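Local coordinates for protein broad specificity aminotransferase (Leishmania mexicana, PDB 4WB0) that probably transfers amino groups between amino acids and 2-oxo acids with pyridoxal 5'-phosphate as cofactor, accepting a broad range of substrates as a homodimer, at residues A[372-375]-A[380-383]. Residues are numbered along the deposited sequence; the frame is centred on the assembly and turned at random.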
ATOM      1  N   GLU A 372     -15.491 -24.100 -19.548  1.00 55.86           N
ATOM      2  CA  GLU A 372     -15.317 -23.312 -20.769  1.00 58.38           C
ATOM      3  C   GLU A 372     -16.644 -23.154 -21.498  1.00 55.45           C
ATOM      4  O   GLU A 372     -16.953 -22.071 -21.991  1.00 56.38           O
ATOM      5  CB  GLU A 372     -14.273 -23.956 -21.695  1.00 62.46           C
ATOM      6  CG  GLU A 372     -12.828 -23.600 -21.273  1.00 61.93           C
ATOM      7  CD  GLU A 372     -11.768 -24.382 -22.028  1.00 64.41           C
ATOM      8  OE1 GLU A 372     -12.125 -25.212 -22.879  1.00 64.69           O
ATOM      9  OE2 GLU A 372     -10.570 -24.159 -21.762  1.00 66.45           O
ATOM     10  N   TYR A 373     -17.409 -24.240 -21.547  1.00 51.12           N
ATOM     11  CA  TYR A 373     -18.782 -24.223 -22.018  1.00 52.02           C
ATOM     12  C   TYR A 373     -19.560 -23.109 -21.306  1.00 49.74           C
ATOM     13  O   TYR A 373     -20.090 -22.212 -21.960  1.00 51.09           O
ATOM     14  CB  TYR A 373     -19.426 -25.593 -21.785  1.00 53.80           C
ATOM     15  CG  TYR A 373     -20.829 -25.756 -22.326  1.00 57.90           C
ATOM     16  CD1 TYR A 373     -21.935 -25.345 -21.585  1.00 56.78           C
ATOM     17  CD2 TYR A 373     -21.052 -26.345 -23.569  1.00 63.07           C
ATOM     18  CE1 TYR A 373     -23.225 -25.515 -22.059  1.00 58.07           C
ATOM     19  CE2 TYR A 373     -22.342 -26.513 -24.064  1.00 64.65           C
ATOM     20  CZ  TYR A 373     -23.422 -26.094 -23.307  1.00 61.69           C
ATOM     21  OH  TYR A 373     -24.691 -26.264 -23.782  1.00 62.29           O
ATOM     22  N   CYS A 374     -19.584 -23.144 -19.970  1.00 47.49           N
ATOM     23  CA  CYS A 374     -20.332 -22.164 -19.186  1.00 45.43           C
ATOM     24  C   CYS A 374     -19.995 -20.713 -19.551  1.00 45.27           C
ATOM     25  O   CYS A 374     -20.883 -19.899 -19.819  1.00 43.48           O
ATOM     26  CB  CYS A 374     -20.074 -22.385 -17.691  1.00 43.44           C
ATOM     27  SG  CYS A 374     -20.891 -23.884 -17.026  1.00 45.50           S
ATOM     28  N   GLN A 375     -18.701 -20.415 -19.549  1.00 46.23           N
ATOM     29  CA  GLN A 375     -18.184 -19.106 -19.893  1.00 47.74           C
ATOM     30  C   GLN A 375     -18.662 -18.686 -21.289  1.00 54.08           C
ATOM     31  O   GLN A 375     -18.875 -17.505 -21.552  1.00 52.66           O
ATOM     32  CB  GLN A 375     -16.657 -19.122 -19.855  1.00 44.56           C
ATOM     33  CG  GLN A 375     -16.071 -19.285 -18.477  1.00 41.38           C
ATOM     34  CD  GLN A 375     -14.589 -19.617 -18.536  1.00 44.48           C
ATOM     35  OE1 GLN A 375     -14.005 -19.741 -19.622  1.00 47.80           O
ATOM     36  NE2 GLN A 375     -13.979 -19.776 -17.374  1.00 45.32           N
ATOM     37  N   PHE A 380     -20.101 -16.819 -16.159  1.00 37.93           N
ATOM     38  CA  PHE A 380     -18.672 -16.611 -15.979  1.00 37.87           C
ATOM     39  C   PHE A 380     -18.204 -17.122 -14.644  1.00 36.01           C
ATOM     40  O   PHE A 380     -18.189 -16.430 -13.639  1.00 34.78           O
ATOM     41  CB  PHE A 380     -18.331 -15.134 -16.212  1.00 39.73           C
ATOM     42  CG  PHE A 380     -18.646 -14.706 -17.620  1.00 44.74           C
ATOM     43  CD1 PHE A 380     -17.774 -15.006 -18.654  1.00 47.18           C
ATOM     44  CD2 PHE A 380     -19.846 -14.086 -17.914  1.00 45.55           C
ATOM     45  CE1 PHE A 380     -18.052 -14.650 -19.943  1.00 49.05           C
ATOM     46  CE2 PHE A 380     -20.146 -13.720 -19.212  1.00 47.07           C
ATOM     47  CZ  PHE A 380     -19.246 -14.007 -20.235  1.00 49.58           C
ATOM     48  N   ILE A 381     -17.848 -18.400 -14.669  1.00 37.48           N
ATOM     49  CA  ILE A 381     -17.206 -19.056 -13.534  1.00 35.53           C
ATOM     50  C   ILE A 381     -15.775 -19.327 -13.924  1.00 36.40           C
ATOM     51  O   ILE A 381     -15.451 -19.268 -15.089  1.00 38.75           O
ATOM     52  CB  ILE A 381     -17.912 -20.358 -13.160  1.00 36.50           C
ATOM     53  CG1 ILE A 381     -17.802 -21.377 -14.297  1.00 39.51           C
ATOM     54  CG2 ILE A 381     -19.383 -20.060 -12.860  1.00 34.97           C
ATOM     55  CD1 ILE A 381     -18.398 -22.731 -13.970  1.00 40.08           C
ATOM     56  N   THR A 382     -14.927 -19.627 -12.961  1.00 39.45           N
ATOM     57  CA  THR A 382     -13.509 -19.757 -13.266  1.00 40.37           C
ATOM     58  C   THR A 382     -13.276 -21.086 -13.899  1.00 41.67           C
ATOM     59  O   THR A 382     -14.131 -21.968 -13.837  1.00 40.73           O
ATOM     60  CB  THR A 382     -12.603 -19.648 -12.022  1.00 38.83           C
ATOM     61  OG1 THR A 382     -12.770 -20.812 -11.186  1.00 38.42           O
ATOM     62  CG2 THR A 382     -12.894 -18.406 -11.252  1.00 38.01           C
ATOM     63  N   LEU A 383     -12.119 -21.239 -14.522  1.00 44.03           N
ATOM     64  CA  LEU A 383     -11.813 -22.505 -15.171  1.00 46.26           C
ATOM     65  C   LEU A 383     -11.659 -23.681 -14.204  1.00 43.44           C
ATOM     66  O   LEU A 383     -11.771 -24.835 -14.619  1.00 46.26           O
ATOM     67  CB  LEU A 383     -10.541 -22.365 -16.016  1.00 49.63           C
ATOM     68  CG  LEU A 383     -10.775 -21.654 -17.344  1.00 51.58           C
ATOM     69  CD1 LEU A 383      -9.444 -21.361 -18.019  1.00 54.88           C
ATOM     70  CD2 LEU A 383     -11.669 -22.488 -18.262  1.00 52.54           C
TER
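Gln375 reaches from the last turn of helix 368-376 over the chain at 380-383 and grips it by one bond. Its CB lies 4.4 Å from CD1 of Phe380. CG stands beside the backbone N (chi1 -68°) and touches the carbonyl O of Ile381 at 3.4 Å; beyond it the extended chain brings the amide alongside the same oxygen. At the tip, NE2 donates to Ile381 O over 2.8 Å, nearly straight at 173°, with the acceptor in the plane of the side-chain amide and the donor in the plane of the carbonyl. The bond favours this setting of the buried amide, with NE2 rather than OE1 turned to the carbonyl. CD2 of Leu383 packs against the amide, 3.7 Å from NE2 of Gln375, the two side chains crossing at about a right angle. The same methyl meets CG of Glu372 at 3.4 Å, at the exposed margin. The backbone O of Gln375 lies oblique to the Phe380 ring, nearest CE1 at 3.4 Å, while CD1 of Ile381 reaches both CB and SG of Cys374. The contact sets the loop after strand 379-380 against the end of helix 368-376, away from the large mixed sheet, probably in the small domain of the class I fold. Phe380 bonds through its backbone to Ala41 and Leu43, on and just after strand 41-42, helix 25-35 packs on Gln375 and Phe380, and helix 394-410 meets Cys374.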